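Local coordinates for amidohydrolase 3 domain-containing protein (Pyrococcus furiosus, PDB 3ICJ) that binds two zinc ions and is probably a metal-dependent hydrolase of the amidohydrolase family, acting on carbon-nitrogen bonds other than peptide bonds, at residues Phe92-Phe97 with Glu493-Asp498; Asp441-Ile446 with Glu465-Tyr470. All blocks are in the same frame, centred on the assembly; numbering follows the deposited sequence.

Contact 1 of 2, residues Phe92-Phe97 with Glu493-Asp498; sequences FVMPAF and EYIILD
Phe-92 and Leu-497 form a two-way backbone pair, the first of two in an antiparallel strand pairing. Leu-497 N gives to Phe-92 O at 2.7 Å, almost straight at the hydrogen (174°), and Phe-92 N gives to Leu-497 O. Two residues on, Met-94 N donates to Ile-495 O in the carbonyl plane, while Ile-495 N returns a bond of 2.9 Å to Met-94 O. Between these hydrogen-bonded pairs Val-93 faces Ile-496, and the backbone of Val-93 bonds instead to Thr-44 and Tyr-46 of strand 44-49. Beyond Pro-95, which lacks an N-H, Ala-96 N reaches Glu-493 O at 2.9 Å from above the carbonyl plane, 50° out of it. The carboxylate of Glu-493 is spent elsewhere, on Arg-289, Asn-264 and His-237.

Met-94 and Ile-495 lie side by side on one face of the sheet, Met-94 CG 3.6 Å from Ile-495 CG1. With CG1 set between its backbone N and carbonyl carbon (chi1 55°), Ile-495 also brings CD1 to 3.8 Å from Phe-97 CE2, the two side chains crossing at about a right angle. A serine in place of Ile-495 would probably leave Met-94 and Phe-97 without this apolar neighbour. Because the five inter-strand bonds are all main-chain, the pairing itself requires no polar side chain, which leaves Met-94 and Leu-497 to pack as apolar groups on Trp-443 of helix 442-451.

Contact 2 of 2, residues Asp441-Ile446 with Glu465-Tyr470; sequences DPWVSI and EALHLY
This is a buried, apolar helix-helix contact in which the first turn of helix 442-451 meets the N-terminal half of helix 463-477, with Pro-442 set against Tyr-470 and Ile-446 against Ala-466. The local axes stay 10.6 Å apart at an angle of 133°, so side chains bridge the gap and no hydrogen bond crosses it.

Tyr-470 carries much of the contact. Pro-442 CB sits above one face of its ring, 4.0 Å from the centroid and 27° off the normal, a CH-pi contact displaced toward the hydroxyl end, with CB nearest CZ and CE1. Ser-445 CB meets the ring at its edge, near the ring plane, and Ile-446 CG1 approaches CD1 obliquely. Tyr-470 CG takes an unusual first torsion (chi1 -138°), which brings the ring against Pro-442 at the start of the facing helix.

Both helices belong to the metal-dependent amidohydrolase domain, consistent with the (beta/alpha)8 barrel of this family; the Tyr-470 side chain lies about 13 Å from a bound zinc ion and about 9 Å from that of the zinc ligand His-101. Helix 442-451 is capped by Asp-441, whose OD1 accepts a weak bond of 3.4 Å from Trp-443 N.

On the other flank, the CD2 branch of Leu-467 touches two partners: Ile-446 CD1 at 3.7 Å, the chains crossing near a right angle, and Trp-443 CZ3 at 3.8 Å. Ile-446 CG2 meets the methyl of Ala-466 more loosely, 4.2 Å from its CB, while Trp-443 also stacks edge-to-face with Phe-97 and makes a cation-pi contact with Arg-499.

In the fold
Contact 1 is partly buried, its centre about 21 Å from that of the chain, whereas contact 2 is buried and about 14 Å from it. Main-chain bonds hold the strands of contact 1 together; contact 2 has no hydrogen bond across it and rests mainly on apolar packing between helices. They meet at Phe-97, whose CE1 is 3.5 Å from Ile-446 CD1, whose CD2 is 3.6 Å from Pro-442 CG and whose ring packs edge-to-face on Tyr-470. Met-94 likewise touches Trp-443 and Leu-467. In sequence, contact 2 is nested within the long excursion closed by contact 1, and strand 494-497 is the next regular element after helix 463-477.

Contact 1 of 2, residues Phe92-Phe97 with Glu493-Asp498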
loop_
_atom_site.group_PDB
_atom_site.type_symbol
_atom_site.label_atom_id
_atom_site.label_comp_id
_atom_site.label_asym_id
_atom_site.label_seq_id
_atom_site.Cartn_x
_atom_site.Cartn_y
_atom_site.Cartn_z
ATOM N N PHE A 92 20.844 -17.958 -2.618
ATOM C CA PHE A 92 20.326 -17.443 -1.348
ATOM C C PHE A 92 18.797 -17.492 -1.276
ATOM O O PHE A 92 18.116 -17.265 -2.271
ATOM C CB PHE A 92 20.843 -16.023 -1.095
ATOM C CG PHE A 92 22.354 -15.940 -0.984
ATOM C CD1 PHE A 92 22.974 -15.967 0.264
ATOM C CD2 PHE A 92 23.151 -15.853 -2.122
ATOM C CE1 PHE A 92 24.374 -15.919 0.371
ATOM C CE2 PHE A 92 24.543 -15.793 -2.023
ATOM C CZ PHE A 92 25.151 -15.824 -0.773
ATOM N N VAL A 93 18.271 -17.832 -0.102
ATOM C CA VAL A 93 16.828 -17.791 0.145
ATOM C C VAL A 93 16.558 -16.766 1.267
ATOM O O VAL A 93 17.387 -16.588 2.158
ATOM C CB VAL A 93 16.275 -19.192 0.509
ATOM C CG1 VAL A 93 14.780 -19.162 0.780
ATOM C CG2 VAL A 93 16.567 -20.217 -0.604
ATOM N N MET A 94 15.410 -16.093 1.211
ATOM C CA MET A 94 14.965 -15.209 2.320
ATOM C C MET A 94 13.427 -15.203 2.414
ATOM O O MET A 94 12.754 -15.541 1.425
ATOM C CB MET A 94 15.539 -13.774 2.130
ATOM C CG MET A 94 14.941 -12.924 0.959
ATOM S SD MET A 94 15.425 -11.151 0.968
ATOM C CE MET A 94 14.154 -10.481 2.051
ATOM N N PRO A 95 12.856 -14.813 3.584
ATOM C CA PRO A 95 11.401 -14.659 3.649
ATOM C C PRO A 95 10.953 -13.658 2.587
ATOM O O PRO A 95 11.667 -12.662 2.326
ATOM C CB PRO A 95 11.166 -14.089 5.061
ATOM C CG PRO A 95 12.387 -14.511 5.842
ATOM C CD PRO A 95 13.505 -14.406 4.851
ATOM N N ALA A 96 9.823 -13.948 1.938
ATOM C CA ALA A 96 9.286 -13.051 0.939
ATOM C C ALA A 96 8.882 -11.716 1.572
ATOM O O ALA A 96 8.614 -11.636 2.782
ATOM C CB ALA A 96 8.105 -13.692 0.202
ATOM N N PHE A 97 8.892 -10.669 0.753
ATOM C CA PHE A 97 8.494 -9.347 1.215
ATOM C C PHE A 97 7.021 -9.334 1.594
ATOM O O PHE A 97 6.218 -10.085 1.038
ATOM C CB PHE A 97 8.794 -8.285 0.160
ATOM C CG PHE A 97 10.266 -8.047 -0.044
ATOM C CD1 PHE A 97 11.007 -7.368 0.908
ATOM C CD2 PHE A 97 10.914 -8.535 -1.183
ATOM C CE1 PHE A 97 12.387 -7.164 0.744
ATOM C CE2 PHE A 97 12.300 -8.309 -1.371
ATOM C CZ PHE A 97 13.027 -7.632 -0.394
ATOM N N GLU A 493 6.709 -18.683 2.735
ATOM C CA GLU A 493 6.752 -17.663 1.696
ATOM C C GLU A 493 8.206 -17.246 1.603
ATOM O O GLU A 493 8.751 -16.625 2.514
ATOM C CB GLU A 493 5.834 -16.465 2.016
ATOM C CG GLU A 493 4.357 -16.806 2.265
ATOM C CD GLU A 493 3.578 -17.199 1.016
ATOM O OE1 GLU A 493 4.145 -17.211 -0.102
ATOM O OE2 GLU A 493 2.384 -17.506 1.159
ATOM N N TYR A 494 8.854 -17.660 0.523
ATOM C CA TYR A 494 10.269 -17.415 0.358
ATOM C C TYR A 494 10.576 -16.957 -1.040
ATOM O O TYR A 494 9.824 -17.247 -1.983
ATOM C CB TYR A 494 11.091 -18.681 0.680
ATOM C CG TYR A 494 10.797 -19.862 -0.236
ATOM C CD1 TYR A 494 11.504 -20.044 -1.430
ATOM C CD2 TYR A 494 9.836 -20.816 0.110
ATOM C CE1 TYR A 494 11.243 -21.123 -2.261
ATOM C CE2 TYR A 494 9.572 -21.906 -0.717
ATOM C CZ TYR A 494 10.276 -22.054 -1.896
ATOM O OH TYR A 494 10.009 -23.130 -2.708
ATOM N N ILE A 495 11.705 -16.274 -1.188
ATOM C CA ILE A 495 12.181 -15.926 -2.517
ATOM C C ILE A 495 13.627 -16.401 -2.657
ATOM O O ILE A 495 14.341 -16.526 -1.662
ATOM C CB ILE A 495 12.035 -14.402 -2.825
ATOM C CG1 ILE A 495 12.728 -13.554 -1.751
ATOM C CG2 ILE A 495 10.556 -14.032 -2.979
ATOM C CD1 ILE A 495 12.786 -12.058 -2.047
ATOM N N ILE A 496 14.031 -16.690 -3.890
ATOM C CA ILE A 496 15.368 -17.215 -4.180
ATOM C C ILE A 496 16.161 -16.163 -4.962
ATOM O O ILE A 496 15.705 -15.660 -5.983
ATOM C CB ILE A 496 15.304 -18.558 -4.965
ATOM C CG1 ILE A 496 14.472 -19.598 -4.186
ATOM C CG2 ILE A 496 16.717 -19.090 -5.286
ATOM C CD1 ILE A 496 14.116 -20.845 -4.991
ATOM N N LEU A 497 17.350 -15.841 -4.462
ATOM C CA LEU A 497 18.171 -14.770 -5.016
ATOM C C LEU A 497 19.552 -15.315 -5.428
ATOM O O LEU A 497 20.108 -16.200 -4.752
ATOM C CB LEU A 497 18.319 -13.653 -3.963
ATOM C CG LEU A 497 17.052 -12.934 -3.490
ATOM C CD1 LEU A 497 17.312 -12.193 -2.201
ATOM C CD2 LEU A 497 16.528 -11.987 -4.582
ATOM N N ASP A 498 20.074 -14.809 -6.546
ATOM C CA ASP A 498 21.437 -15.119 -6.993
ATOM C C ASP A 498 22.515 -14.515 -6.089
ATOM O O ASP A 498 23.535 -15.144 -5.852
ATOM C CB ASP A 498 21.665 -14.645 -8.434
ATOM C CG ASP A 498 20.878 -15.450 -9.446
ATOM O OD1 ASP A 498 20.545 -16.623 -9.166
ATOM O OD2 ASP A 498 20.591 -14.903 -10.529
#

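Contact 2 of 2, residues Asp441-Ile446 with Glu465-Tyr470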
loop_
_atom_site.group_PDB
_atom_site.type_symbol
_atom_site.label_atom_id
_atom_site.label_comp_id
_atom_site.label_asym_id
_atom_site.label_seq_id
_atom_site.Cartn_x
_atom_site.Cartn_y
_atom_site.Cartn_z
ATOM N N ASP A 441 8.549 -1.827 -5.993
ATOM C CA ASP A 441 9.812 -2.588 -5.862
ATOM C C ASP A 441 10.436 -2.383 -4.490
ATOM O O ASP A 441 10.899 -1.280 -4.178
ATOM C CB ASP A 441 10.832 -2.187 -6.943
ATOM C CG ASP A 441 12.115 -3.034 -6.913
ATOM O OD1 ASP A 441 12.202 -4.078 -6.229
ATOM O OD2 ASP A 441 13.064 -2.661 -7.603
ATOM N N PRO A 442 10.479 -3.460 -3.689
ATOM C CA PRO A 442 10.908 -3.353 -2.310
ATOM C C PRO A 442 12.365 -2.903 -2.178
ATOM O O PRO A 442 12.679 -2.151 -1.252
ATOM C CB PRO A 442 10.716 -4.775 -1.765
ATOM C CG PRO A 442 9.797 -5.432 -2.716
ATOM C CD PRO A 442 10.099 -4.840 -4.035
ATOM N N TRP A 443 13.216 -3.327 -3.111
ATOM C CA TRP A 443 14.639 -2.966 -3.122
ATOM C C TRP A 443 14.869 -1.471 -3.242
ATOM O O TRP A 443 15.833 -0.963 -2.684
ATOM C CB TRP A 443 15.439 -3.736 -4.202
ATOM C CG TRP A 443 15.381 -5.241 -4.008
ATOM C CD1 TRP A 443 14.711 -6.149 -4.792
ATOM C CD2 TRP A 443 15.971 -5.999 -2.932
ATOM N NE1 TRP A 443 14.853 -7.418 -4.272
ATOM C CE2 TRP A 443 15.621 -7.355 -3.134
ATOM C CE3 TRP A 443 16.755 -5.662 -1.817
ATOM C CZ2 TRP A 443 16.050 -8.383 -2.269
ATOM C CZ3 TRP A 443 17.181 -6.686 -0.954
ATOM C CH2 TRP A 443 16.824 -8.025 -1.189
ATOM N N VAL A 444 13.950 -0.778 -3.921
ATOM C CA VAL A 444 14.030 0.667 -4.097
ATOM C C VAL A 444 13.664 1.373 -2.774
ATOM O O VAL A 444 14.274 2.375 -2.425
ATOM C CB VAL A 444 13.145 1.122 -5.329
ATOM C CG1 VAL A 444 13.013 2.636 -5.432
ATOM C CG2 VAL A 444 13.714 0.556 -6.643
ATOM N N SER A 445 12.696 0.832 -2.027
ATOM C CA SER A 445 12.359 1.350 -0.700
ATOM C C SER A 445 13.381 0.971 0.394
ATOM O O SER A 445 13.577 1.728 1.336
ATOM C CB SER A 445 10.950 0.914 -0.259
ATOM O OG SER A 445 9.957 1.651 -0.951
ATOM N N ILE A 446 14.000 -0.204 0.274
ATOM C CA ILE A 446 15.073 -0.634 1.181
ATOM C C ILE A 446 16.281 0.323 1.081
ATOM O O ILE A 446 16.841 0.742 2.110
ATOM C CB ILE A 446 15.484 -2.111 0.899
ATOM C CG1 ILE A 446 14.450 -3.062 1.504
ATOM C CG2 ILE A 446 16.876 -2.466 1.504
ATOM C CD1 ILE A 446 14.541 -4.397 0.919
ATOM N N GLU A 465 18.144 -4.393 9.362
ATOM C CA GLU A 465 16.933 -3.883 9.985
ATOM C C GLU A 465 15.875 -3.640 8.922
ATOM O O GLU A 465 14.726 -4.002 9.122
ATOM C CB GLU A 465 17.191 -2.591 10.777
ATOM C CG GLU A 465 17.969 -2.780 12.092
ATOM C CD GLU A 465 18.417 -1.448 12.719
ATOM O OE1 GLU A 465 18.950 -0.574 11.997
ATOM O OE2 GLU A 465 18.249 -1.275 13.943
ATOM N N ALA A 466 16.267 -3.031 7.795
ATOM C CA ALA A 466 15.327 -2.739 6.698
ATOM C C ALA A 466 14.687 -4.014 6.142
ATOM O O ALA A 466 13.484 -4.039 5.874
ATOM C CB ALA A 466 16.008 -1.947 5.583
ATOM N N LEU A 467 15.486 -5.070 5.994
ATOM C CA LEU A 467 14.961 -6.370 5.556
ATOM C C LEU A 467 14.033 -6.995 6.610
ATOM O O LEU A 467 12.964 -7.510 6.270
ATOM C CB LEU A 467 16.105 -7.310 5.181
ATOM C CG LEU A 467 16.847 -6.904 3.891
ATOM C CD1 LEU A 467 18.231 -7.503 3.840
ATOM C CD2 LEU A 467 16.077 -7.248 2.640
ATOM N N HIS A 468 14.425 -6.916 7.884
ATOM C CA HIS A 468 13.528 -7.296 8.962
ATOM C C HIS A 468 12.173 -6.581 8.901
ATOM O O HIS A 468 11.115 -7.236 8.922
ATOM C CB HIS A 468 14.161 -7.044 10.330
ATOM C CG HIS A 468 13.176 -7.169 11.443
ATOM N ND1 HIS A 468 12.535 -8.356 11.730
ATOM C CD2 HIS A 468 12.699 -6.255 12.322
ATOM C CE1 HIS A 468 11.704 -8.166 12.744
ATOM N NE2 HIS A 468 11.785 -6.900 13.118
ATOM N N LEU A 469 12.211 -5.249 8.804
ATOM C CA LEU A 469 10.988 -4.411 8.734
ATOM C C LEU A 469 10.087 -4.682 7.528
ATOM O O LEU A 469 8.866 -4.567 7.617
ATOM C CB LEU A 469 11.348 -2.914 8.815
ATOM C CG LEU A 469 12.043 -2.602 10.150
ATOM C CD1 LEU A 469 12.703 -1.217 10.118
ATOM C CD2 LEU A 469 11.123 -2.762 11.359
ATOM N N TYR A 470 10.681 -5.079 6.419
ATOM C CA TYR A 470 9.943 -5.356 5.199
ATOM C C TYR A 470 9.484 -6.813 5.092
ATOM O O TYR A 470 8.879 -7.200 4.118
ATOM C CB TYR A 470 10.799 -4.993 3.993
ATOM C CG TYR A 470 10.095 -4.280 2.872
ATOM C CD1 TYR A 470 10.711 -3.260 2.193
ATOM C CD2 TYR A 470 8.828 -4.640 2.482
ATOM C CE1 TYR A 470 10.091 -2.627 1.163
ATOM C CE2 TYR A 470 8.201 -4.008 1.461
ATOM C CZ TYR A 470 8.837 -3.001 0.802
ATOM O OH TYR A 470 8.215 -2.371 -0.222
#